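Local coordinates for protein 3-hydroxyisobutyrate dehydrogenase (Thermus thermophilus, PDB 2CVZ) that probably catalyses the NADP-dependent oxidation of 3-hydroxyisobutyrate to methylmalonate semialdehyde, a step of valine breakdown, at residues C[114-118]-C[165-169]; C[90-94]-C[234-238]; C[131-136]-C[154-158]. All coordinates share one frame; numbering follows the deposited sequence.

Contact 1: C[114-118]-C[165-169]; sequences APVSG and KAINN. With NDP (NADPH dihydro-nicotinamide-adenine-dinucleotide phosphate), chain G.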
loop_
_atom_site.group_PDB
_atom_site.type_symbol
_atom_site.label_atom_id
_atom_site.label_comp_id
_atom_site.label_asym_id
_atom_site.label_seq_id
_atom_site.Cartn_x
_atom_site.Cartn_y
_atom_site.Cartn_z
ATOM N N ALA C 114 18.987 -26.008 1.691
ATOM C CA ALA C 114 18.389 -26.579 0.499
ATOM C C ALA C 114 16.867 -26.518 0.518
ATOM O O ALA C 114 16.194 -27.543 0.386
ATOM C CB ALA C 114 18.856 -28.024 0.336
ATOM N N PRO C 115 16.302 -25.312 0.691
ATOM C CA PRO C 115 14.842 -25.183 0.709
ATOM C C PRO C 115 14.271 -25.635 -0.634
ATOM O O PRO C 115 14.984 -25.674 -1.640
ATOM C CB PRO C 115 14.623 -23.695 0.989
ATOM C CG PRO C 115 15.854 -23.053 0.420
ATOM C CD PRO C 115 16.953 -23.999 0.847
ATOM N N VAL C 116 12.984 -25.967 -0.662
ATOM C CA VAL C 116 12.388 -26.461 -1.895
ATOM C C VAL C 116 11.079 -25.795 -2.295
ATOM O O VAL C 116 10.479 -25.051 -1.524
ATOM C CB VAL C 116 12.132 -27.981 -1.778
ATOM C CG1 VAL C 116 13.445 -28.716 -1.512
ATOM C CG2 VAL C 116 11.152 -28.253 -0.643
ATOM N N SER C 117 10.649 -26.071 -3.520
ATOM C CA SER C 117 9.392 -25.547 -4.026
ATOM C C SER C 117 8.739 -26.627 -4.872
ATOM O O SER C 117 9.426 -27.384 -5.559
ATOM C CB SER C 117 9.616 -24.293 -4.866
ATOM O OG SER C 117 8.367 -23.718 -5.218
ATOM N N GLY C 118 7.412 -26.697 -4.814
ATOM C CA GLY C 118 6.685 -27.697 -5.572
ATOM C C GLY C 118 5.458 -28.170 -4.816
ATOM O O GLY C 118 4.588 -28.834 -5.378
ATOM N N LYS C 165 14.508 -18.683 -1.707
ATOM C CA LYS C 165 13.245 -19.326 -1.360
ATOM C C LYS C 165 12.266 -18.295 -0.811
ATOM O O LYS C 165 11.099 -18.278 -1.189
ATOM C CB LYS C 165 13.467 -20.434 -0.323
ATOM C CG LYS C 165 12.178 -21.052 0.238
ATOM C CD LYS C 165 11.286 -21.652 -0.854
ATOM C CE LYS C 165 10.015 -22.255 -0.260
ATOM N NZ LYS C 165 9.063 -22.736 -1.307
ATOM N N ALA C 166 12.751 -17.437 0.080
ATOM C CA ALA C 166 11.906 -16.410 0.679
ATOM C C ALA C 166 11.343 -15.476 -0.382
ATOM O O ALA C 166 10.157 -15.148 -0.366
ATOM C CB ALA C 166 12.698 -15.613 1.719
ATOM N N ILE C 167 12.188 -15.042 -1.309
ATOM C CA ILE C 167 11.725 -14.154 -2.361
ATOM C C ILE C 167 10.731 -14.879 -3.263
ATOM O O ILE C 167 9.726 -14.306 -3.673
ATOM C CB ILE C 167 12.911 -13.608 -3.191
ATOM C CG1 ILE C 167 13.745 -12.663 -2.323
ATOM C CG2 ILE C 167 12.403 -12.868 -4.417
ATOM C CD1 ILE C 167 12.942 -11.511 -1.726
ATOM N N ASN C 168 11.004 -16.144 -3.568
ATOM C CA ASN C 168 10.091 -16.911 -4.408
ATOM C C ASN C 168 8.699 -16.947 -3.774
ATOM O O ASN C 168 7.693 -16.728 -4.449
ATOM C CB ASN C 168 10.590 -18.347 -4.587
ATOM C CG ASN C 168 9.552 -19.240 -5.241
ATOM O OD1 ASN C 168 9.317 -19.164 -6.448
ATOM N ND2 ASN C 168 8.907 -20.083 -4.435
ATOM N N ASN C 169 8.640 -17.224 -2.477
ATOM C CA ASN C 169 7.351 -17.283 -1.800
ATOM C C ASN C 169 6.704 -15.912 -1.675
ATOM O O ASN C 169 5.484 -15.806 -1.601
ATOM C CB ASN C 169 7.498 -17.959 -0.439
ATOM C CG ASN C 169 7.434 -19.475 -0.544
ATOM O OD1 ASN C 169 7.958 -20.064 -1.496
ATOM N ND2 ASN C 169 6.801 -20.112 0.429
HETATM P PA NDP G . 4.435 -29.439 8.832
HETATM O O1A NDP G . 3.610 -30.360 8.097
HETATM O O2A NDP G . 3.889 -28.444 9.822
HETATM O O5B NDP G . 5.578 -30.359 9.559
HETATM C C5B NDP G . 6.545 -29.743 10.418
HETATM C C4B NDP G . 7.405 -30.913 10.873
HETATM O O4B NDP G . 8.381 -30.350 11.792
HETATM C C3B NDP G . 6.720 -32.038 11.579
HETATM O O3B NDP G . 7.366 -33.287 11.220
HETATM C C2B NDP G . 6.925 -31.766 13.019
HETATM O O2B NDP G . 6.784 -32.846 13.946
HETATM C C1B NDP G . 8.265 -31.100 12.991
HETATM N N9A NDP G . 8.494 -30.228 14.176
HETATM C C8A NDP G . 7.793 -29.061 14.563
HETATM N N7A NDP G . 8.294 -28.559 15.675
HETATM C C5A NDP G . 9.325 -29.379 16.040
HETATM C C6A NDP G . 10.245 -29.387 17.114
HETATM N N6A NDP G . 10.198 -28.435 18.047
HETATM N N1A NDP G . 11.175 -30.372 17.186
HETATM C C2A NDP G . 11.218 -31.336 16.238
HETATM N N3A NDP G . 10.398 -31.419 15.186
HETATM C C4A NDP G . 9.462 -30.399 15.141
HETATM O O3 NDP G . 5.353 -28.621 7.850
HETATM P PN NDP G . 5.609 -28.554 6.275
HETATM O O1N NDP G . 4.339 -28.163 5.656
HETATM O O2N NDP G . 6.238 -29.880 5.963
HETATM O O5D NDP G . 6.759 -27.448 6.215
HETATM C C5D NDP G . 8.095 -27.680 6.769
HETATM C C4D NDP G . 9.052 -26.651 6.091
HETATM O O4D NDP G . 8.893 -26.781 4.681
HETATM C C3D NDP G . 8.663 -25.204 6.410
HETATM O O3D NDP G . 9.857 -24.430 6.594
HETATM C C2D NDP G . 7.827 -24.772 5.235
HETATM O O2D NDP G . 7.782 -23.357 5.175
HETATM C C1D NDP G . 8.660 -25.497 4.096
HETATM N N1N NDP G . 7.914 -25.720 2.819
HETATM C C2N NDP G . 6.559 -26.148 2.894
HETATM C C3N NDP G . 5.882 -26.366 1.626
HETATM C C7N NDP G . 4.487 -26.819 1.607
HETATM O O7N NDP G . 3.751 -26.721 0.604
HETATM N N7N NDP G . 3.944 -27.386 2.700
HETATM C C4N NDP G . 6.587 -26.145 0.434
HETATM C C5N NDP G . 7.888 -25.733 0.393
HETATM C C6N NDP G . 8.554 -25.521 1.583
HETATM P P2B NDP G . 5.418 -33.385 14.454
HETATM O O1X NDP G . 5.770 -33.978 15.759
HETATM O O2X NDP G . 4.903 -34.375 13.469
HETATM O O3X NDP G . 4.435 -32.226 14.617
#

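Contact 2: C[90-94]-C[234-238]; sequences TSGEP and KDLGI. With NDP (NADPH dihydro-nicotinamide-adenine-dinucleotide phosphate), chain G.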
loop_
_atom_site.group_PDB
_atom_site.type_symbol
_atom_site.label_atom_id
_atom_site.label_comp_id
_atom_site.label_asym_id
_atom_site.label_seq_id
_atom_site.Cartn_x
_atom_site.Cartn_y
_atom_site.Cartn_z
ATOM N N THR C 90 14.445 -26.921 5.270
ATOM C CA THR C 90 13.564 -25.993 5.965
ATOM C C THR C 90 13.637 -24.666 5.216
ATOM O O THR C 90 14.673 -24.342 4.639
ATOM C CB THR C 90 14.057 -25.722 7.410
ATOM O OG1 THR C 90 14.097 -26.946 8.152
ATOM C CG2 THR C 90 13.142 -24.724 8.115
ATOM N N SER C 91 12.541 -23.914 5.190
ATOM C CA SER C 91 12.580 -22.594 4.572
ATOM C C SER C 91 13.069 -21.768 5.758
ATOM O O SER C 91 12.273 -21.289 6.570
ATOM C CB SER C 91 11.183 -22.148 4.136
ATOM O OG SER C 91 10.745 -22.898 3.016
ATOM N N GLY C 92 14.389 -21.636 5.867
ATOM C CA GLY C 92 14.973 -20.932 6.993
ATOM C C GLY C 92 15.492 -19.522 6.792
ATOM O O GLY C 92 15.342 -18.928 5.729
ATOM N N GLU C 93 16.105 -18.998 7.850
ATOM C CA GLU C 93 16.660 -17.650 7.865
ATOM C C GLU C 93 18.128 -17.665 7.458
ATOM O O GLU C 93 18.929 -18.411 8.020
ATOM C CB GLU C 93 16.527 -17.054 9.268
ATOM C CG GLU C 93 15.097 -16.896 9.747
ATOM C CD GLU C 93 15.022 -16.482 11.202
ATOM O OE1 GLU C 93 15.790 -15.583 11.604
ATOM O OE2 GLU C 93 14.190 -17.048 11.942
ATOM N N PRO C 94 18.500 -16.831 6.476
ATOM C CA PRO C 94 19.884 -16.761 5.999
ATOM C C PRO C 94 20.942 -16.587 7.087
ATOM O O PRO C 94 21.857 -17.402 7.203
ATOM C CB PRO C 94 19.848 -15.584 5.028
ATOM C CG PRO C 94 18.473 -15.689 4.447
ATOM C CD PRO C 94 17.631 -15.942 5.684
ATOM N N LYS C 234 5.488 -16.639 7.792
ATOM C CA LYS C 234 6.850 -16.754 8.302
ATOM C C LYS C 234 7.833 -16.523 7.153
ATOM O O LYS C 234 8.835 -15.825 7.317
ATOM C CB LYS C 234 7.064 -18.137 8.930
ATOM C CG LYS C 234 8.514 -18.474 9.294
ATOM C CD LYS C 234 9.242 -19.188 8.156
ATOM C CE LYS C 234 8.643 -20.565 7.881
ATOM N NZ LYS C 234 9.353 -21.275 6.776
ATOM N N ASP C 235 7.535 -17.100 5.990
ATOM C CA ASP C 235 8.393 -16.933 4.816
ATOM C C ASP C 235 8.437 -15.469 4.392
ATOM O O ASP C 235 9.501 -14.941 4.067
ATOM C CB ASP C 235 7.886 -17.767 3.635
ATOM C CG ASP C 235 7.977 -19.253 3.889
ATOM O OD1 ASP C 235 8.876 -19.674 4.644
ATOM O OD2 ASP C 235 7.160 -20.001 3.309
ATOM N N LEU C 236 7.275 -14.820 4.376
ATOM C CA LEU C 236 7.217 -13.411 4.002
ATOM C C LEU C 236 8.066 -12.610 4.986
ATOM O O LEU C 236 8.693 -11.618 4.615
ATOM C CB LEU C 236 5.764 -12.917 4.007
ATOM C CG LEU C 236 4.914 -13.427 2.831
ATOM C CD1 LEU C 236 3.436 -13.150 3.066
ATOM C CD2 LEU C 236 5.387 -12.759 1.553
ATOM N N GLY C 237 8.093 -13.059 6.239
ATOM C CA GLY C 237 8.891 -12.384 7.247
ATOM C C GLY C 237 10.364 -12.467 6.883
ATOM O O GLY C 237 11.114 -11.502 7.037
ATOM N N ILE C 238 10.778 -13.629 6.393
ATOM C CA ILE C 238 12.165 -13.834 5.991
ATOM C C ILE C 238 12.453 -12.991 4.751
ATOM O O ILE C 238 13.545 -12.432 4.604
ATOM C CB ILE C 238 12.439 -15.326 5.678
ATOM C CG1 ILE C 238 12.205 -16.166 6.935
ATOM C CG2 ILE C 238 13.874 -15.508 5.181
ATOM C CD1 ILE C 238 12.313 -17.666 6.711
HETATM P PA NDP G . 4.435 -29.439 8.832
HETATM O O1A NDP G . 3.610 -30.360 8.097
HETATM O O2A NDP G . 3.889 -28.444 9.822
HETATM O O5B NDP G . 5.578 -30.359 9.559
HETATM C C5B NDP G . 6.545 -29.743 10.418
HETATM C C4B NDP G . 7.405 -30.913 10.873
HETATM O O4B NDP G . 8.381 -30.350 11.792
HETATM C C3B NDP G . 6.720 -32.038 11.579
HETATM O O3B NDP G . 7.366 -33.287 11.220
HETATM C C2B NDP G . 6.925 -31.766 13.019
HETATM O O2B NDP G . 6.784 -32.846 13.946
HETATM C C1B NDP G . 8.265 -31.100 12.991
HETATM N N9A NDP G . 8.494 -30.228 14.176
HETATM C C8A NDP G . 7.793 -29.061 14.563
HETATM N N7A NDP G . 8.294 -28.559 15.675
HETATM C C5A NDP G . 9.325 -29.379 16.040
HETATM C C6A NDP G . 10.245 -29.387 17.114
HETATM N N6A NDP G . 10.198 -28.435 18.047
HETATM N N1A NDP G . 11.175 -30.372 17.186
HETATM C C2A NDP G . 11.218 -31.336 16.238
HETATM N N3A NDP G . 10.398 -31.419 15.186
HETATM C C4A NDP G . 9.462 -30.399 15.141
HETATM O O3 NDP G . 5.353 -28.621 7.850
HETATM P PN NDP G . 5.609 -28.554 6.275
HETATM O O1N NDP G . 4.339 -28.163 5.656
HETATM O O2N NDP G . 6.238 -29.880 5.963
HETATM O O5D NDP G . 6.759 -27.448 6.215
HETATM C C5D NDP G . 8.095 -27.680 6.769
HETATM C C4D NDP G . 9.052 -26.651 6.091
HETATM O O4D NDP G . 8.893 -26.781 4.681
HETATM C C3D NDP G . 8.663 -25.204 6.410
HETATM O O3D NDP G . 9.857 -24.430 6.594
HETATM C C2D NDP G . 7.827 -24.772 5.235
HETATM O O2D NDP G . 7.782 -23.357 5.175
HETATM C C1D NDP G . 8.660 -25.497 4.096
HETATM N N1N NDP G . 7.914 -25.720 2.819
HETATM C C2N NDP G . 6.559 -26.148 2.894
HETATM C C3N NDP G . 5.882 -26.366 1.626
HETATM C C7N NDP G . 4.487 -26.819 1.607
HETATM O O7N NDP G . 3.751 -26.721 0.604
HETATM N N7N NDP G . 3.944 -27.386 2.700
HETATM C C4N NDP G . 6.587 -26.145 0.434
HETATM C C5N NDP G . 7.888 -25.733 0.393
HETATM C C6N NDP G . 8.554 -25.521 1.583
HETATM P P2B NDP G . 5.418 -33.385 14.454
HETATM O O1X NDP G . 5.770 -33.978 15.759
HETATM O O2X NDP G . 4.903 -34.375 13.469
HETATM O O3X NDP G . 4.435 -32.226 14.617
HETATM O O HOH W 1 8.079 -22.401 2.664
#

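Contact 3: C[131-136]-C[154-158]; sequences MLGGPE and HVGPV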
loop_
_atom_site.group_PDB
_atom_site.type_symbol
_atom_site.label_atom_id
_atom_site.label_comp_id
_atom_site.label_asym_id
_atom_site.label_seq_id
_atom_site.Cartn_x
_atom_site.Cartn_y
_atom_site.Cartn_z
HETATM N N MSE C 131 16.992 -25.144 -4.207
HETATM C CA MSE C 131 17.919 -24.024 -4.328
HETATM C C MSE C 131 18.972 -24.207 -3.241
HETATM O O MSE C 131 18.700 -24.001 -2.056
HETATM C CB MSE C 131 17.173 -22.690 -4.171
HETATM C CG MSE C 131 16.173 -22.636 -3.023
HETATM SE SE MSE C 131 14.449 -21.893 -3.548
HETATM C CE MSE C 131 13.656 -23.502 -4.270
ATOM N N LEU C 132 20.172 -24.615 -3.653
ATOM C CA LEU C 132 21.270 -24.871 -2.722
ATOM C C LEU C 132 22.151 -23.680 -2.406
ATOM O O LEU C 132 22.474 -22.876 -3.277
ATOM C CB LEU C 132 22.182 -25.988 -3.247
ATOM C CG LEU C 132 21.704 -27.437 -3.351
ATOM C CD1 LEU C 132 21.319 -27.961 -1.976
ATOM C CD2 LEU C 132 20.538 -27.511 -4.307
ATOM N N GLY C 133 22.547 -23.600 -1.140
ATOM C CA GLY C 133 23.429 -22.549 -0.679
ATOM C C GLY C 133 24.562 -23.223 0.073
ATOM O O GLY C 133 24.320 -23.980 1.016
ATOM N N GLY C 134 25.798 -22.971 -0.349
ATOM C CA GLY C 134 26.936 -23.580 0.316
ATOM C C GLY C 134 28.123 -23.775 -0.610
ATOM O O GLY C 134 28.098 -23.300 -1.743
ATOM N N PRO C 135 29.181 -24.470 -0.154
ATOM C CA PRO C 135 30.392 -24.731 -0.944
ATOM C C PRO C 135 30.132 -25.585 -2.185
ATOM O O PRO C 135 29.342 -26.530 -2.150
ATOM C CB PRO C 135 31.312 -25.440 0.052
ATOM C CG PRO C 135 30.859 -24.909 1.380
ATOM C CD PRO C 135 29.358 -24.934 1.233
ATOM N N GLU C 136 30.814 -25.255 -3.276
ATOM C CA GLU C 136 30.664 -25.985 -4.532
ATOM C C GLU C 136 30.976 -27.470 -4.365
ATOM O O GLU C 136 30.300 -28.326 -4.938
ATOM C CB GLU C 136 31.595 -25.399 -5.595
ATOM C CG GLU C 136 31.499 -23.894 -5.744
ATOM C CD GLU C 136 32.366 -23.372 -6.868
ATOM O OE1 GLU C 136 33.582 -23.664 -6.864
ATOM O OE2 GLU C 136 31.832 -22.670 -7.754
ATOM N N HIS C 154 22.409 -24.310 -7.720
ATOM C CA HIS C 154 23.322 -23.793 -6.704
ATOM C C HIS C 154 23.255 -22.279 -6.858
ATOM O O HIS C 154 23.743 -21.734 -7.852
ATOM C CB HIS C 154 24.752 -24.269 -6.970
ATOM C CG HIS C 154 25.733 -23.852 -5.919
ATOM N ND1 HIS C 154 27.096 -23.939 -6.097
ATOM C CD2 HIS C 154 25.547 -23.365 -4.669
ATOM C CE1 HIS C 154 27.709 -23.522 -5.003
ATOM N NE2 HIS C 154 26.791 -23.168 -4.120
ATOM N N VAL C 155 22.661 -21.601 -5.880
ATOM C CA VAL C 155 22.508 -20.154 -5.963
ATOM C C VAL C 155 23.530 -19.306 -5.219
ATOM O O VAL C 155 23.494 -18.081 -5.316
ATOM C CB VAL C 155 21.095 -19.732 -5.513
ATOM C CG1 VAL C 155 20.065 -20.359 -6.434
ATOM C CG2 VAL C 155 20.848 -20.156 -4.071
ATOM N N GLY C 156 24.437 -19.940 -4.483
ATOM C CA GLY C 156 25.442 -19.175 -3.764
ATOM C C GLY C 156 25.910 -19.819 -2.474
ATOM O O GLY C 156 25.687 -21.009 -2.259
ATOM N N PRO C 157 26.579 -19.056 -1.596
ATOM C CA PRO C 157 27.076 -19.570 -0.315
ATOM C C PRO C 157 25.925 -19.837 0.654
ATOM O O PRO C 157 24.764 -19.581 0.329
ATOM C CB PRO C 157 27.992 -18.449 0.167
ATOM C CG PRO C 157 27.305 -17.222 -0.359
ATOM C CD PRO C 157 26.954 -17.641 -1.771
ATOM N N VAL C 158 26.249 -20.352 1.837
ATOM C CA VAL C 158 25.233 -20.643 2.846
ATOM C C VAL C 158 24.333 -19.431 3.064
ATOM O O VAL C 158 24.820 -18.313 3.247
ATOM C CB VAL C 158 25.878 -21.032 4.195
ATOM C CG1 VAL C 158 24.804 -21.168 5.276
ATOM C CG2 VAL C 158 26.642 -22.339 4.044
#

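Contact 1: C[114-118]-C[165-169]
With CG anti to its backbone nitrogen (chi1 173°) and the chain bent at chi2 (58°) before running out extended, the K165 side chain extends from the helix past P115 and brings its ammonium to the carbonyl of V116. The aliphatic part of the lysine slides along the proline ring in the opposite direction, K165 CB lying 3.6 Å from P115 CG. Beyond that, NZ donates to V116 O at 2.7 Å, tilted from the carbonyl plane rather than in it. A second bond, NZ to N169 OD1 at 2.9 Å, joins the lysine to an asparagine one helical turn later. N169 OD1 also accepts from N168 ND2 at 3.1 Å, with the nitrogen in the carbonyl plane of N169; two donors would help to fix the rotation of that amide. S117 OG and the N168 amide approach each other without bonding; both are held by the second subunit, S117 by S204 and N168 by S204 and G205 of that chain. The cofactor completes the arrangement: V116 O lies 3.3 Å from NADPH C5N, and K165 NZ is 4.5 Å from C4N, the carbon that carries the hydride. A lysine tied to both strand and helix beside the nicotinamide, with an asparagine as its partner, is consistent with the active-site arrangement of β-hydroxyacid dehydrogenases, and its two acceptors would hold the ammonium in place there.

Contact 2: C[90-94]-C[234-238]
I238 lays its CD1 methyl against the backbone of the 90-94 loop, 3.4 Å from G92 O, while its CG2 packs 3.8 Å from P94 CD. The loop follows strand 85-88 of the Rossmann-type dinucleotide-binding sheet, and helix 229-243 packs against it beside the nicotinamide ribose. The E93 chain crosses I238 at about a right angle and adds its CG to the apolar patch. S91 is the centre of an inverse gamma turn, and its carbonyl is turned to the helix. K234 reaches that oxygen by bending at chi2 (-92°) and chi3 (-66°); NZ meets S91 O at 2.9 Å, in the carbonyl plane and on a lone pair. The same ammonium forms a salt bridge with D235 OD1 (2.7 Å), approaching from the syn side. Its bonds to the ribose hydroxyls are longer, NZ to O2D 3.1 Å and NZ to O3D 3.2 Å; with four acceptors for three hydrogens, at least one N-H must be shared. S91 N holds O3D as well, through a nearly straight bond of 165°. The lysine thus ties loop, helix and ribose together. One water finishes the network: it donates to D235 OD2 at 2.6 Å and is also hydrogen-bonded to S91 OG and NADPH O2D.

Contact 3: C[131-136]-C[154-158]
From its CB, H154 sends CG anti to the backbone nitrogen (chi1 -176°), which carries the imidazole alongside the neighbouring strand toward the turn at G134. CD2 comes first, with L132 O in the ring plane at its edge, 3.4 Å away. CE1, on the other side of the tip, is met by E136 CG at 3.9 Å, again at the edge. At the tip itself NE2 donates to G134 O at 2.7 Å; the bond is bent (136°), and the oxygen sits out of the ring plane. A weak second bond runs from NE2 to G156 O. Next to the ring, L132 and H154 form a parallel bridge, as in the beta-alpha-beta unit of strand 128-133, helix 136-142 and strand 149-156, and V155 N donates to L132 O at 2.9 Å. Separately, G134 N donates to G156 O at 2.7 Å, joining the loop to segment 154-158. Putting a leucine in place of H154 would remove the ring N-H and would probably leave G134 O without this donor and the turn leading into helix 136-142 less firmly held. The imidazole adds a side-chain bond to G134 O beside the backbone bonds, which implies that the loop at G134 is held by both.

In the fold
Contacts 1 and 2 sit side by side around NADPH, their centres about 9 Å apart: the first serves the nicotinamide, the second its ribose. K165 CE lies 3.4 Å from S91 OG, and N169 ND2 and D235 OD2 are a close polar pair at 2.9 Å whose bonding is undecided; helices 160-188 and 229-243 meet there, and each contributes a lysine near NADPH, K165 and K234. Contact 3 lies farther from the cofactor, about 13 Å from contact 1 between centres, yet joins it through the sheet, where strands 110-117 and 128-133 are neighbours. The selenomethionine M131 links them, its SE 3.6 Å from K165 CA. Contacts 2 and 3 do not touch, being about 5 Å apart at the nearest atoms.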